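Nicotinate-nucleotide--dimethylbenzimidazole phosphoribosyltransferase (Thermus thermophilus HB8, PDB 1WX1) probably catalyses the transfer of phosphoribose from nicotinate mononucleotide to 5,6-dimethylbenzimidazole, giving alpha-ribazole 5'-phosphate and nicotinate in cobalamin biosynthesis. Local coordinates at residues V50-D55 / V231-I236; Y97-G102 / G112-K117. One frame throughout, in Å; residues are numbered along the deposited sequence.

Contact 1 of 2, residues V50-D55 / V231-I236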
ATOM      1  N   VAL A  50      -2.659  17.026   8.480  1.00 13.99           N
ATOM      2  CA  VAL A  50      -2.244  18.253   9.134  1.00 13.31           C
ATOM      3  C   VAL A  50      -0.868  17.950   9.702  1.00 13.20           C
ATOM      4  O   VAL A  50      -0.716  17.074  10.558  1.00 12.89           O
ATOM      5  CB  VAL A  50      -3.194  18.658  10.278  1.00 13.62           C
ATOM      6  CG1 VAL A  50      -2.656  19.909  10.980  1.00 15.08           C
ATOM      7  CG2 VAL A  50      -4.591  18.929   9.719  1.00 15.79           C
ATOM      8  N   VAL A  51       0.132  18.655   9.196  1.00 12.09           N
ATOM      9  CA  VAL A  51       1.504  18.464   9.639  1.00 14.47           C
ATOM     10  C   VAL A  51       1.824  19.504  10.703  1.00 13.30           C
ATOM     11  O   VAL A  51       1.887  20.695  10.407  1.00 14.17           O
ATOM     12  CB  VAL A  51       2.490  18.625   8.460  1.00 15.51           C
ATOM     13  CG1 VAL A  51       3.915  18.308   8.917  1.00 15.89           C
ATOM     14  CG2 VAL A  51       2.069  17.721   7.306  1.00 15.60           C
ATOM     15  N   ALA A  52       2.009  19.048  11.939  1.00 13.17           N
ATOM     16  CA  ALA A  52       2.318  19.937  13.056  1.00 13.11           C
ATOM     17  C   ALA A  52       3.833  20.070  13.192  1.00 14.53           C
ATOM     18  O   ALA A  52       4.553  19.073  13.158  1.00 14.12           O
ATOM     19  CB  ALA A  52       1.713  19.383  14.342  1.00 14.20           C
ATOM     20  N   ALA A  53       4.313  21.300  13.356  1.00 12.51           N
ATOM     21  CA  ALA A  53       5.744  21.539  13.460  1.00 13.94           C
ATOM     22  C   ALA A  53       6.133  22.373  14.670  1.00 14.08           C
ATOM     23  O   ALA A  53       5.438  23.316  15.042  1.00 13.72           O
ATOM     24  CB  ALA A  53       6.247  22.224  12.186  1.00 14.27           C
ATOM     25  N   ALA A  54       7.262  22.016  15.271  1.00 14.01           N
ATOM     26  CA  ALA A  54       7.784  22.729  16.424  1.00 15.19           C
ATOM     27  C   ALA A  54       9.210  22.263  16.672  1.00 15.89           C
ATOM     28  O   ALA A  54       9.591  21.162  16.272  1.00 15.49           O
ATOM     29  CB  ALA A  54       6.921  22.457  17.658  1.00 13.67           C
ATOM     30  N   ASP A  55       9.996  23.104  17.332  1.00 16.50           N
ATOM     31  CA  ASP A  55      11.368  22.750  17.635  1.00 16.35           C
ATOM     32  C   ASP A  55      11.516  22.195  19.038  1.00 16.45           C
ATOM     33  O   ASP A  55      10.620  22.343  19.872  1.00 16.83           O
ATOM     34  CB  ASP A  55      12.284  23.946  17.395  1.00 15.59           C
ATOM     35  CG  ASP A  55      12.663  24.073  15.933  1.00 17.52           C
ATOM     36  OD1 ASP A  55      12.379  25.121  15.313  1.00 16.87           O
ATOM     37  OD2 ASP A  55      13.238  23.100  15.400  1.00 16.32           O
ATOM     38  N   VAL A 231       1.788  17.315  21.137  1.00 12.52           N
ATOM     39  CA  VAL A 231       0.558  17.647  21.844  1.00 14.04           C
ATOM     40  C   VAL A 231      -0.467  18.155  20.821  1.00 14.73           C
ATOM     41  O   VAL A 231      -1.655  17.855  20.921  1.00 13.43           O
ATOM     42  CB  VAL A 231       0.816  18.728  22.911  1.00 15.61           C
ATOM     43  CG1 VAL A 231      -0.494  19.146  23.570  1.00 14.46           C
ATOM     44  CG2 VAL A 231       1.791  18.192  23.952  1.00 16.35           C
ATOM     45  N   ALA A 232      -0.000  18.928  19.843  1.00 12.86           N
ATOM     46  CA  ALA A 232      -0.889  19.441  18.804  1.00 11.98           C
ATOM     47  C   ALA A 232      -1.457  18.262  18.016  1.00 12.29           C
ATOM     48  O   ALA A 232      -2.621  18.275  17.608  1.00 13.27           O
ATOM     49  CB  ALA A 232      -0.126  20.376  17.867  1.00 11.60           C
ATOM     50  N   ILE A 233      -0.631  17.241  17.808  1.00 11.06           N
ATOM     51  CA  ILE A 233      -1.068  16.061  17.077  1.00 11.87           C
ATOM     52  C   ILE A 233      -2.195  15.362  17.834  1.00 13.86           C
ATOM     53  O   ILE A 233      -3.143  14.863  17.227  1.00 13.31           O
ATOM     54  CB  ILE A 233       0.128  15.128  16.798  1.00 12.50           C
ATOM     55  CG1 ILE A 233       0.957  15.739  15.655  1.00 11.84           C
ATOM     56  CG2 ILE A 233      -0.349  13.717  16.438  1.00 10.76           C
ATOM     57  CD1 ILE A 233       2.336  15.138  15.474  1.00 12.54           C
ATOM     58  N   ALA A 234      -2.107  15.347  19.159  1.00 13.35           N
ATOM     59  CA  ALA A 234      -3.166  14.747  19.966  1.00 14.32           C
ATOM     60  C   ALA A 234      -4.458  15.540  19.711  1.00 14.54           C
ATOM     61  O   ALA A 234      -5.547  14.967  19.625  1.00 14.52           O
ATOM     62  CB  ALA A 234      -2.799  14.808  21.437  1.00 12.32           C
ATOM     63  N   GLY A 235      -4.324  16.860  19.583  1.00 13.04           N
ATOM     64  CA  GLY A 235      -5.478  17.705  19.328  1.00 13.65           C
ATOM     65  C   GLY A 235      -6.094  17.430  17.970  1.00 13.65           C
ATOM     66  O   GLY A 235      -7.320  17.439  17.814  1.00 14.55           O
ATOM     67  N   ILE A 236      -5.244  17.188  16.979  1.00 12.85           N
ATOM     68  CA  ILE A 236      -5.715  16.894  15.632  1.00 12.90           C
ATOM     69  C   ILE A 236      -6.581  15.635  15.662  1.00 14.77           C
ATOM     70  O   ILE A 236      -7.677  15.617  15.094  1.00 13.63           O
ATOM     71  CB  ILE A 236      -4.519  16.686  14.670  1.00 13.24           C
ATOM     72  CG1 ILE A 236      -3.806  18.026  14.458  1.00 12.12           C
ATOM     73  CG2 ILE A 236      -4.994  16.084  13.334  1.00 11.48           C
ATOM     74  CD1 ILE A 236      -2.427  17.900  13.818  1.00 13.63           C
TER
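Val50 and Ile236 make the tightest touch between strand 47-54 and helix 228-242. CD1 of Ile236 presses on CG1 of Val50 at 3.5 Å, closer than usual for two methyl groups, and also reaches Val50 CB at 3.7 Å. The two side chains cross obliquely. Ile236 CG1 lies anti to its own carbonyl carbon (chi1 -69°), and the chain then runs on extended (chi2 166°), which carries CD1 out to the strand.

Two residues further along the strand, Ala52 offers only its CB, and three helix residues meet it. Ile233 CG1 lies 3.9 Å from Ala52 CB, Ala232 CB approaches the same methyl at 4.1 Å, and Ile236 CD1 grazes it at 4.4 Å. The contact is wholly apolar and buried, with no hydrogen bond between the segments. With alanines facing each other, the axes of 50-54 and 231-236 approach to 8.5 Å, running nearly antiparallel at 159°.

Neighbouring elements pack against these groups in turn. Ile233 also rests on Ala160 and Asp162, and Ile236 on Leu158, all of strand 157-163, whereas Ala232 meets Leu99 of strand 94-100 and Val101 just after it; the helix therefore spans 47-54 and touches the strand on each flank. Helix 133-152 adds Ala146 against Val50. The strand itself is held by backbone hydrogen bonds to both neighbours, with Ala159 and Gly161 on one flank and Tyr97 and Leu99 on the other.

Such packing of a helix, almost antiparallel, on a central parallel strand is characteristic of a three-layer alpha/beta fold. Here the strand order 3-2-1-4-5-6 is that of a Rossmann-like sheet, and the contact forms part of its hydrophobic core.

Contact 2 of 2, residues Y97-G102 / G112-K117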
ATOM      1  N   TYR A  97      -2.105  20.556   5.136  1.00 16.55           N
ATOM      2  CA  TYR A  97      -2.174  21.748   5.975  1.00 15.99           C
ATOM      3  C   TYR A  97      -0.973  21.704   6.896  1.00 16.59           C
ATOM      4  O   TYR A  97      -0.574  20.627   7.343  1.00 17.62           O
ATOM      5  CB  TYR A  97      -3.445  21.770   6.830  1.00 17.62           C
ATOM      6  CG  TYR A  97      -4.733  21.773   6.045  1.00 19.77           C
ATOM      7  CD1 TYR A  97      -5.324  20.579   5.632  1.00 18.59           C
ATOM      8  CD2 TYR A  97      -5.361  22.972   5.712  1.00 20.96           C
ATOM      9  CE1 TYR A  97      -6.511  20.578   4.906  1.00 21.61           C
ATOM     10  CE2 TYR A  97      -6.550  22.984   4.985  1.00 23.32           C
ATOM     11  CZ  TYR A  97      -7.119  21.784   4.587  1.00 23.44           C
ATOM     12  OH  TYR A  97      -8.286  21.793   3.869  1.00 24.51           O
ATOM     13  N   VAL A  98      -0.391  22.865   7.178  1.00 15.52           N
ATOM     14  CA  VAL A  98       0.761  22.939   8.068  1.00 14.15           C
ATOM     15  C   VAL A  98       0.380  23.779   9.283  1.00 14.46           C
ATOM     16  O   VAL A  98      -0.286  24.803   9.157  1.00 14.38           O
ATOM     17  CB  VAL A  98       1.980  23.589   7.367  1.00 14.47           C
ATOM     18  CG1 VAL A  98       3.181  23.597   8.310  1.00 15.35           C
ATOM     19  CG2 VAL A  98       2.324  22.811   6.099  1.00 16.04           C
ATOM     20  N   LEU A  99       0.796  23.328  10.460  1.00 13.27           N
ATOM     21  CA  LEU A  99       0.496  24.031  11.695  1.00 13.57           C
ATOM     22  C   LEU A  99       1.783  24.315  12.456  1.00 13.88           C
ATOM     23  O   LEU A  99       2.520  23.395  12.810  1.00 14.01           O
ATOM     24  CB  LEU A  99      -0.436  23.185  12.568  1.00 13.45           C
ATOM     25  CG  LEU A  99      -0.617  23.609  14.031  1.00 14.95           C
ATOM     26  CD1 LEU A  99      -1.375  24.927  14.096  1.00 13.90           C
ATOM     27  CD2 LEU A  99      -1.382  22.524  14.796  1.00 13.16           C
ATOM     28  N   ASP A 100       2.065  25.591  12.685  1.00 13.69           N
ATOM     29  CA  ASP A 100       3.249  25.971  13.447  1.00 15.16           C
ATOM     30  C   ASP A 100       2.811  26.207  14.886  1.00 14.53           C
ATOM     31  O   ASP A 100       2.088  27.161  15.164  1.00 15.26           O
ATOM     32  CB  ASP A 100       3.876  27.262  12.903  1.00 15.06           C
ATOM     33  CG  ASP A 100       4.962  27.827  13.832  1.00 17.83           C
ATOM     34  OD1 ASP A 100       5.307  29.020  13.697  1.00 16.33           O
ATOM     35  OD2 ASP A 100       5.473  27.080  14.696  1.00 15.02           O
ATOM     36  N   VAL A 101       3.218  25.325  15.793  1.00 14.97           N
ATOM     37  CA  VAL A 101       2.888  25.511  17.201  1.00 15.01           C
ATOM     38  C   VAL A 101       4.150  25.809  18.001  1.00 14.96           C
ATOM     39  O   VAL A 101       4.077  26.046  19.203  1.00 15.98           O
ATOM     40  CB  VAL A 101       2.196  24.270  17.839  1.00 16.21           C
ATOM     41  CG1 VAL A 101       0.726  24.237  17.448  1.00 17.72           C
ATOM     42  CG2 VAL A 101       2.910  22.985  17.429  1.00 12.68           C
ATOM     43  N   GLY A 102       5.311  25.811  17.344  1.00 15.66           N
ATOM     44  CA  GLY A 102       6.533  26.083  18.085  1.00 14.54           C
ATOM     45  C   GLY A 102       7.855  26.070  17.337  1.00 16.31           C
ATOM     46  O   GLY A 102       8.888  25.688  17.895  1.00 16.07           O
ATOM     47  N   GLY A 112      -2.132  27.702   3.378  1.00 23.49           N
ATOM     48  CA  GLY A 112      -1.989  26.336   3.852  1.00 22.62           C
ATOM     49  C   GLY A 112      -1.285  26.239   5.196  1.00 22.26           C
ATOM     50  O   GLY A 112      -0.972  25.143   5.667  1.00 22.82           O
ATOM     51  N   LEU A 113      -1.052  27.386   5.826  1.00 19.42           N
ATOM     52  CA  LEU A 113      -0.368  27.421   7.111  1.00 18.69           C
ATOM     53  C   LEU A 113      -1.185  28.068   8.217  1.00 19.84           C
ATOM     54  O   LEU A 113      -1.754  29.146   8.032  1.00 18.99           O
ATOM     55  CB  LEU A 113       0.955  28.181   6.974  1.00 16.24           C
ATOM     56  CG  LEU A 113       1.721  28.490   8.264  1.00 17.71           C
ATOM     57  CD1 LEU A 113       2.322  27.203   8.845  1.00 14.82           C
ATOM     58  CD2 LEU A 113       2.826  29.494   7.951  1.00 18.27           C
ATOM     59  N   LEU A 114      -1.232  27.407   9.371  1.00 17.16           N
ATOM     60  CA  LEU A 114      -1.933  27.941  10.526  1.00 18.85           C
ATOM     61  C   LEU A 114      -0.820  28.359  11.485  1.00 18.24           C
ATOM     62  O   LEU A 114      -0.077  27.515  11.996  1.00 15.50           O
ATOM     63  CB  LEU A 114      -2.806  26.862  11.180  1.00 22.41           C
ATOM     64  CG  LEU A 114      -4.075  27.341  11.888  1.00 30.11           C
ATOM     65  CD1 LEU A 114      -5.266  26.693  11.206  1.00 32.50           C
ATOM     66  CD2 LEU A 114      -4.070  26.968  13.352  1.00 31.74           C
ATOM     67  N   LYS A 115      -0.699  29.659  11.724  1.00 17.04           N
ATOM     68  CA  LYS A 115       0.344  30.159  12.614  1.00 17.70           C
ATOM     69  C   LYS A 115      -0.167  30.296  14.038  1.00 17.07           C
ATOM     70  O   LYS A 115      -0.914  31.218  14.353  1.00 15.87           O
ATOM     71  CB  LYS A 115       0.880  31.498  12.089  1.00 20.01           C
ATOM     72  CG  LYS A 115       1.457  31.373  10.681  1.00 20.86           C
ATOM     73  CD  LYS A 115       2.482  32.445  10.344  1.00 27.70           C
ATOM     74  CE  LYS A 115       1.904  33.839  10.345  1.00 28.00           C
ATOM     75  NZ  LYS A 115       2.932  34.828   9.893  1.00 28.44           N
ATOM     76  N   ARG A 116       0.231  29.354  14.892  1.00 15.99           N
ATOM     77  CA  ARG A 116      -0.190  29.337  16.292  1.00 17.70           C
ATOM     78  C   ARG A 116       0.995  29.028  17.204  1.00 17.39           C
ATOM     79  O   ARG A 116       0.886  28.231  18.137  1.00 16.13           O
ATOM     80  CB  ARG A 116      -1.277  28.276  16.486  1.00 18.59           C
ATOM     81  CG  ARG A 116      -2.529  28.526  15.660  1.00 22.46           C
ATOM     82  CD  ARG A 116      -3.373  29.653  16.249  1.00 25.04           C
ATOM     83  NE  ARG A 116      -4.588  29.899  15.473  1.00 30.03           N
ATOM     84  CZ  ARG A 116      -4.625  30.513  14.292  1.00 34.41           C
ATOM     85  NH1 ARG A 116      -3.510  30.961  13.725  1.00 34.73           N
ATOM     86  NH2 ARG A 116      -5.787  30.687  13.673  1.00 35.27           N
ATOM     87  N   LYS A 117       2.126  29.662  16.922  1.00 17.10           N
ATOM     88  CA  LYS A 117       3.343  29.444  17.696  1.00 17.27           C
ATOM     89  C   LYS A 117       3.098  29.696  19.181  1.00 17.10           C
ATOM     90  O   LYS A 117       2.749  30.805  19.581  1.00 17.05           O
ATOM     91  CB  LYS A 117       4.456  30.364  17.178  1.00 17.68           C
ATOM     92  CG  LYS A 117       5.859  29.920  17.556  1.00 18.44           C
ATOM     93  CD  LYS A 117       6.909  30.984  17.216  1.00 19.38           C
ATOM     94  CE  LYS A 117       6.932  31.339  15.729  1.00 18.81           C
ATOM     95  NZ  LYS A 117       7.399  30.217  14.860  1.00 18.85           N
TER
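One face of the Arg116 guanidinium carries Leu114 CD2, 3.6 Å above the plane and over its centre; the same methyl meets Leu99 CD1 at 3.5 Å, tighter than usual. At the rim of the guanidinium NH1 donates to Lys115 O at 2.7 Å; the oxygen lies in the guanidinium plane, though the donor stands well above the carbonyl plane. NH2 forms a salt bridge with Glu145. The other flat group is the Asp100 carboxylate, whose CG is anti to the backbone N (chi1 169°). Its OD1 takes Lys117 NZ on the syn lone pair at 2.7 Å, while OD2 accepts Val103 N and, weakly, Gly102 N. Lys117 curls back to reach it, and NZ is further gripped by the carbonyls of Val103 and Gly105. An alanine in place of Asp100 would probably leave the Lys117 ammonium without its charged mate and the backbone N-H groups of Gly102 and Val103 without the OD2 acceptor.

The backbones pair in parallel through four hydrogen bonds, from Val98 N to Gly112 O (2.8 Å) through to Arg116 N and Asp100 O (2.9 Å). Val98 CG1 meets Leu113 CD1 at 3.7 Å, and helix 70-79 packs on both residues through Leu79. On the side of Leu99 lies helix 228-242, while helix 133-152 packs on Tyr97, Val101 and Arg116; strand 113-115 is outermost in the sheet within this chain.

Overall arrangement
Contacts 1 and 2 both reach the same sheet, with centres about 9 Å apart. Strand 47-54, packed on its helix in contact 1, is the direct neighbour of strand 94-100 of contact 2: Val51 N lies 2.8 Å from Tyr97 O, and Ala53 N 2.8 Å from Leu99 O, both probable hydrogen bonds. Beyond these, Ala54 CB packs on Gly102 CA at 3.7 Å. The side chain of Glu304, the predicted proton acceptor, is about 10 Å from that of Ile233 and about 9 Å from that of Val98. Neither is a direct contact, but the separations are consistent with a place in the scaffold around the predicted site.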